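Local atomic coordinates of putative gamma-glutamylcyclotransferase YkqA (Bacillus subtilis, PDB entry 2QIK), a protein that probably acts as a gamma-glutamylcyclotransferase, an acyltransferase expected to release gamma-glutamyl groups as the cyclic product 5-oxoproline. Residues A[131-136]-A[229-234]; A[157-162]-A[185-190]. One frame throughout, in Å; residues are numbered along the deposited sequence.

Overall arrangement
Both contacts belong to the C-terminal AIG2-like half of the chain, and their centres lie 10 Å apart. Contact 1 joins strand 128-132 and the loop after it to strand 224-234; contact 2 pairs strands 154-161 and 185-193 and is nested, along the chain, inside the loop that contact 1 closes. The two meet because strands 128-132 and 185-193 are neighbours in one sheet: A132 O lies 2.8 Å from V189 N, probably a hydrogen bond. The F131 ring reaches from contact 1 to contact 2, its CE1 3.7 Å from A158 CB. A bound citrate, probably from the crystallisation liquor, may mark a pocket in contact 1, its nearest atom about 3 Å from the Y133 side chain.

Contact 1 of 2, residues A[131-136]-A[229-234]; sequences FAYGSC and CLTFLV
F131 and Y133 meet L230, T231 and F232 in a buried polar contact where strand 128-132 gives way to a loop beside strand 224-234. Near F131 the two chains run in broadly the same direction. The join begins between main chains, F131 N donating to L230 O at 2.8 Å with an almost straight N-H...O angle of 174°. One residue on, a side chain takes over: T231 OG1, anti to its backbone N (chi1 -164°), donates to F131 O at 2.9 Å from a little above the carbonyl plane. Threonine and phenylalanine side chains lie side by side, F131 CD2 passing 4.0 Å from T231 OG1.

Beyond the strand, Y133 continues the linkage with its phenol. Its OH donates to F232 O at 2.7 Å, again tilted from the carbonyl plane, by 24°. The ring crosses T231 at about a right angle and meets it by an edge, CE1 standing 3.4 Å from T231 OG1, with the oxygen in the ring plane. The carbonyl end of F131 and the tip of Y133 are thus both tied to one strand.

The same loop grips the citrate through Y133 N, C136 N and S135 OG. Its YGSC sequence resembles the Y8-G9-T10-L11 segment of the N-terminal half, assigned to substrate binding by similarity, and the arrangement is consistent with the substrate-loop motif of the gamma-glutamylcyclotransferase family.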
loop_
_atom_site.group_PDB
_atom_site.type_symbol
_atom_site.label_atom_id
_atom_site.label_comp_id
_atom_site.label_asym_id
_atom_site.label_seq_id
_atom_site.Cartn_x
_atom_site.Cartn_y
_atom_site.Cartn_z
ATOM N N PHE A 131 7.548 6.482 0.514
ATOM C CA PHE A 131 7.400 6.724 -0.943
ATOM C C PHE A 131 6.209 7.657 -1.214
ATOM O O PHE A 131 5.052 7.286 -0.917
ATOM C CB PHE A 131 7.220 5.408 -1.643
ATOM C CG PHE A 131 7.137 5.497 -3.119
ATOM C CD1 PHE A 131 8.232 5.786 -3.928
ATOM C CD2 PHE A 131 5.940 5.267 -3.777
ATOM C CE1 PHE A 131 8.111 5.882 -5.333
ATOM C CE2 PHE A 131 5.871 5.434 -5.179
ATOM C CZ PHE A 131 6.926 5.683 -5.903
ATOM N N ALA A 132 6.520 8.836 -1.714
ATOM C CA ALA A 132 5.524 9.821 -2.041
ATOM C C ALA A 132 5.394 9.933 -3.550
ATOM O O ALA A 132 6.405 10.079 -4.253
ATOM C CB ALA A 132 6.016 11.225 -1.497
ATOM N N TYR A 133 4.171 9.988 -4.039
ATOM C CA TYR A 133 3.874 10.015 -5.470
ATOM C C TYR A 133 3.004 11.198 -5.872
ATOM O O TYR A 133 2.694 11.353 -7.053
ATOM C CB TYR A 133 3.248 8.691 -5.901
ATOM C CG TYR A 133 1.983 8.351 -5.136
ATOM C CD1 TYR A 133 2.035 7.537 -4.047
ATOM C CD2 TYR A 133 0.779 8.925 -5.454
ATOM C CE1 TYR A 133 0.876 7.269 -3.267
ATOM C CE2 TYR A 133 -0.341 8.670 -4.740
ATOM C CZ TYR A 133 -0.305 7.865 -3.623
ATOM O OH TYR A 133 -1.477 7.660 -2.976
ATOM N N GLY A 134 2.581 12.003 -4.920
ATOM C CA GLY A 134 1.769 13.152 -5.218
ATOM C C GLY A 134 2.266 14.405 -4.522
ATOM O O GLY A 134 3.391 14.748 -4.653
ATOM N N SER A 135 1.343 15.125 -3.833
ATOM C CA SER A 135 1.729 16.422 -3.247
ATOM C C SER A 135 2.735 16.297 -2.116
ATOM O O SER A 135 3.398 17.275 -1.816
ATOM C CB SER A 135 0.610 17.277 -2.797
ATOM O OG SER A 135 0.090 16.851 -1.585
ATOM N N CYS A 136 2.922 15.086 -1.568
ATOM C CA CYS A 136 4.023 14.901 -0.612
ATOM C C CYS A 136 5.400 14.901 -1.290
ATOM O O CYS A 136 6.397 14.840 -0.574
ATOM C CB CYS A 136 3.853 13.635 0.213
ATOM S SG CYS A 136 2.478 13.810 1.364
ATOM N N CYS A 229 8.747 -0.231 1.711
ATOM C CA CYS A 229 8.632 1.215 1.826
ATOM C C CYS A 229 7.161 1.550 2.122
ATOM O O CYS A 229 6.242 0.946 1.573
ATOM C CB CYS A 229 9.003 1.881 0.536
ATOM S SG CYS A 229 10.688 1.566 0.047
ATOM N N LEU A 230 6.944 2.475 3.048
ATOM C CA LEU A 230 5.593 2.955 3.355
ATOM C C LEU A 230 5.094 3.878 2.277
ATOM O O LEU A 230 5.804 4.755 1.787
ATOM C CB LEU A 230 5.665 3.764 4.621
ATOM C CG LEU A 230 4.392 4.526 5.070
ATOM C CD1 LEU A 230 3.306 3.504 5.426
ATOM C CD2 LEU A 230 4.654 5.392 6.188
ATOM N N THR A 231 3.830 3.683 1.886
ATOM C CA THR A 231 3.091 4.641 1.088
ATOM C C THR A 231 1.659 4.677 1.581
ATOM O O THR A 231 1.349 4.022 2.567
ATOM C CB THR A 231 3.286 4.287 -0.412
ATOM O OG1 THR A 231 2.883 5.416 -1.196
ATOM C CG2 THR A 231 2.488 3.125 -0.851
ATOM N N PHE A 232 0.813 5.496 0.951
ATOM C CA PHE A 232 -0.569 5.585 1.344
ATOM C C PHE A 232 -1.411 5.434 0.116
ATOM O O PHE A 232 -1.080 5.969 -0.957
ATOM C CB PHE A 232 -0.868 6.925 2.053
ATOM C CG PHE A 232 -0.191 7.057 3.358
ATOM C CD1 PHE A 232 1.076 7.580 3.432
ATOM C CD2 PHE A 232 -0.786 6.596 4.522
ATOM C CE1 PHE A 232 1.739 7.651 4.626
ATOM C CE2 PHE A 232 -0.148 6.681 5.728
ATOM C CZ PHE A 232 1.128 7.201 5.778
ATOM N N LEU A 233 -2.497 4.638 0.240
ATOM C CA LEU A 233 -3.396 4.327 -0.942
ATOM C C LEU A 233 -4.843 4.629 -0.574
ATOM O O LEU A 233 -5.234 4.473 0.577
ATOM C CB LEU A 233 -3.249 2.859 -1.366
ATOM C CG LEU A 233 -1.837 2.439 -1.743
ATOM C CD1 LEU A 233 -1.783 0.933 -1.925
ATOM C CD2 LEU A 233 -1.324 3.209 -2.939
ATOM N N VAL A 234 -5.597 5.116 -1.566
ATOM C CA VAL A 234 -6.975 5.471 -1.350
ATOM C C VAL A 234 -7.813 4.262 -1.023
ATOM O O VAL A 234 -7.712 3.210 -1.640
ATOM C CB VAL A 234 -7.529 6.180 -2.604
ATOM C CG1 VAL A 234 -9.022 6.404 -2.541
ATOM C CG2 VAL A 234 -6.852 7.496 -2.803
#

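Contact 2 of 2, residues A[157-162]-A[185-190]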
loop_
_atom_site.group_PDB
_atom_site.type_symbol
_atom_site.label_atom_id
_atom_site.label_comp_id
_atom_site.label_asym_id
_atom_site.label_seq_id
_atom_site.Cartn_x
_atom_site.Cartn_y
_atom_site.Cartn_z
ATOM N N ARG A 157 14.560 9.932 -6.594
ATOM C CA ARG A 157 13.620 9.376 -7.536
ATOM C C ARG A 157 13.580 7.901 -7.393
ATOM O O ARG A 157 14.606 7.213 -7.320
ATOM C CB ARG A 157 14.084 9.682 -8.954
ATOM C CG ARG A 157 13.102 9.363 -10.007
ATOM C CD ARG A 157 13.648 9.577 -11.389
ATOM N NE ARG A 157 14.126 10.932 -11.541
ATOM C CZ ARG A 157 14.776 11.391 -12.605
ATOM N NH1 ARG A 157 15.137 12.653 -12.639
ATOM N NH2 ARG A 157 15.040 10.614 -13.629
ATOM N N ALA A 158 12.379 7.354 -7.396
ATOM C CA ALA A 158 12.200 5.984 -7.279
ATOM C C ALA A 158 11.134 5.541 -8.270
ATOM O O ALA A 158 10.133 6.213 -8.520
ATOM C CB ALA A 158 11.796 5.664 -5.798
ATOM N N VAL A 159 11.368 4.380 -8.819
ATOM C CA VAL A 159 10.512 3.802 -9.811
ATOM C C VAL A 159 9.722 2.671 -9.136
ATOM O O VAL A 159 10.304 1.846 -8.398
ATOM C CB VAL A 159 11.312 3.301 -10.983
ATOM C CG1 VAL A 159 10.462 2.541 -11.945
ATOM C CG2 VAL A 159 12.003 4.429 -11.754
ATOM N N LEU A 160 8.414 2.603 -9.463
ATOM C CA LEU A 160 7.526 1.558 -8.941
ATOM C C LEU A 160 6.842 0.869 -10.107
ATOM O O LEU A 160 5.959 1.437 -10.754
ATOM C CB LEU A 160 6.496 2.146 -7.963
ATOM C CG LEU A 160 5.500 1.122 -7.408
ATOM C CD1 LEU A 160 6.107 -0.073 -6.666
ATOM C CD2 LEU A 160 4.567 1.810 -6.449
ATOM N N LYS A 161 7.187 -0.390 -10.324
ATOM C CA LYS A 161 6.606 -1.210 -11.382
ATOM C C LYS A 161 5.258 -1.748 -10.918
ATOM O O LYS A 161 5.149 -2.176 -9.768
ATOM C CB LYS A 161 7.521 -2.432 -11.568
ATOM C CG LYS A 161 8.971 -2.010 -11.945
ATOM C CD LYS A 161 9.604 -2.886 -12.990
ATOM C CE LYS A 161 10.821 -2.235 -13.707
ATOM N NZ LYS A 161 10.629 -0.769 -14.057
ATOM N N GLY A 162 4.263 -1.739 -11.765
ATOM C CA GLY A 162 2.999 -2.365 -11.547
ATOM C C GLY A 162 1.832 -1.487 -11.170
ATOM O O GLY A 162 0.713 -1.957 -10.994
ATOM N N THR A 185 3.300 1.637 -14.798
ATOM C CA THR A 185 4.569 1.989 -14.110
ATOM C C THR A 185 4.476 3.420 -13.693
ATOM O O THR A 185 3.850 4.228 -14.374
ATOM C CB THR A 185 5.798 1.751 -15.050
ATOM O OG1 THR A 185 6.970 1.780 -14.255
ATOM C CG2 THR A 185 6.079 2.932 -15.974
ATOM N N THR A 186 5.028 3.741 -12.549
ATOM C CA THR A 186 5.029 5.082 -12.066
ATOM C C THR A 186 6.306 5.479 -11.350
ATOM O O THR A 186 7.209 4.638 -11.214
ATOM C CB THR A 186 3.763 5.280 -11.235
ATOM O OG1 THR A 186 3.493 6.700 -11.157
ATOM C CG2 THR A 186 3.844 4.692 -9.826
ATOM N N GLU A 187 6.399 6.752 -10.938
ATOM C CA GLU A 187 7.543 7.283 -10.243
ATOM C C GLU A 187 7.072 8.073 -9.045
ATOM O O GLU A 187 5.963 8.613 -9.023
ATOM C CB GLU A 187 8.421 8.212 -11.162
ATOM C CG GLU A 187 8.937 7.571 -12.427
ATOM C CD GLU A 187 9.982 8.426 -13.130
ATOM O OE1 GLU A 187 10.414 9.469 -12.594
ATOM O OE2 GLU A 187 10.332 8.020 -14.268
ATOM N N GLY A 188 7.983 8.172 -8.084
ATOM C CA GLY A 188 7.786 9.057 -6.938
ATOM C C GLY A 188 9.108 9.357 -6.300
ATOM O O GLY A 188 10.161 9.034 -6.853
ATOM N N VAL A 189 9.063 9.948 -5.139
ATOM C CA VAL A 189 10.264 10.337 -4.347
ATOM C C VAL A 189 10.245 9.421 -3.103
ATOM O O VAL A 189 9.250 9.336 -2.406
ATOM C CB VAL A 189 10.168 11.855 -3.876
ATOM C CG1 VAL A 189 11.395 12.302 -3.109
ATOM C CG2 VAL A 189 9.858 12.798 -5.030
ATOM N N LEU A 190 11.377 8.816 -2.818
ATOM C CA LEU A 190 11.567 8.050 -1.604
ATOM C C LEU A 190 12.322 8.896 -0.629
ATOM O O LEU A 190 13.415 9.409 -0.917
ATOM C CB LEU A 190 12.334 6.750 -1.899
ATOM C CG LEU A 190 12.437 5.794 -0.746
ATOM C CD1 LEU A 190 11.053 5.233 -0.429
ATOM C CD2 LEU A 190 13.418 4.688 -1.008
#
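R157 to K161 pair with V189 back to T185 in a regular antiparallel register, the short strand axes 4.6 Å apart at their closest and their directions 137° apart, as expected of strongly twisted strands. A158-G188 and L160-T186 are the hydrogen-bonded pairs, each closed by two backbone bonds; the L160 N to T186 O bond measures 2.9 Å. Between them V159-E187 is a non-hydrogen-bonded pair, where E187 CA also approaches A158 O at 3.3 Å in a CA-H...O contact.

R157, V159, K161, T185 and E187 occupy one face. In the conformer given, R157 lies beside E187 pointing the same way, and it is the aliphatic part that touches: CD is 3.5 Å from E187 OE1. The oxygen lies well out of the guanidinium plane and 4.1 Å from NE, leaving opposite charges near each other without a salt bridge. Both polar ends have partners elsewhere, R157 NE at Y258 O and E187 OE2 at S260 OG. On the other face lie A158, L160 and T186. A158 CB meets L190 CB diagonally, at 4.1 Å, while its direct partner G188 has no side chain, and L160 CB meets T186 CG2 at the same distance. Rotation of T186 (chi1 -159°) carries OG1 anti to its backbone N, where it bonds with T165 OG1.

The pair, separated in the chain by strands 164-171 and 174-180, packs against F131 and strand 212-221 through A158 and L160, V159 also bonding to E220 of that strand, and against F263 of helix 261-273 through T186 and E187.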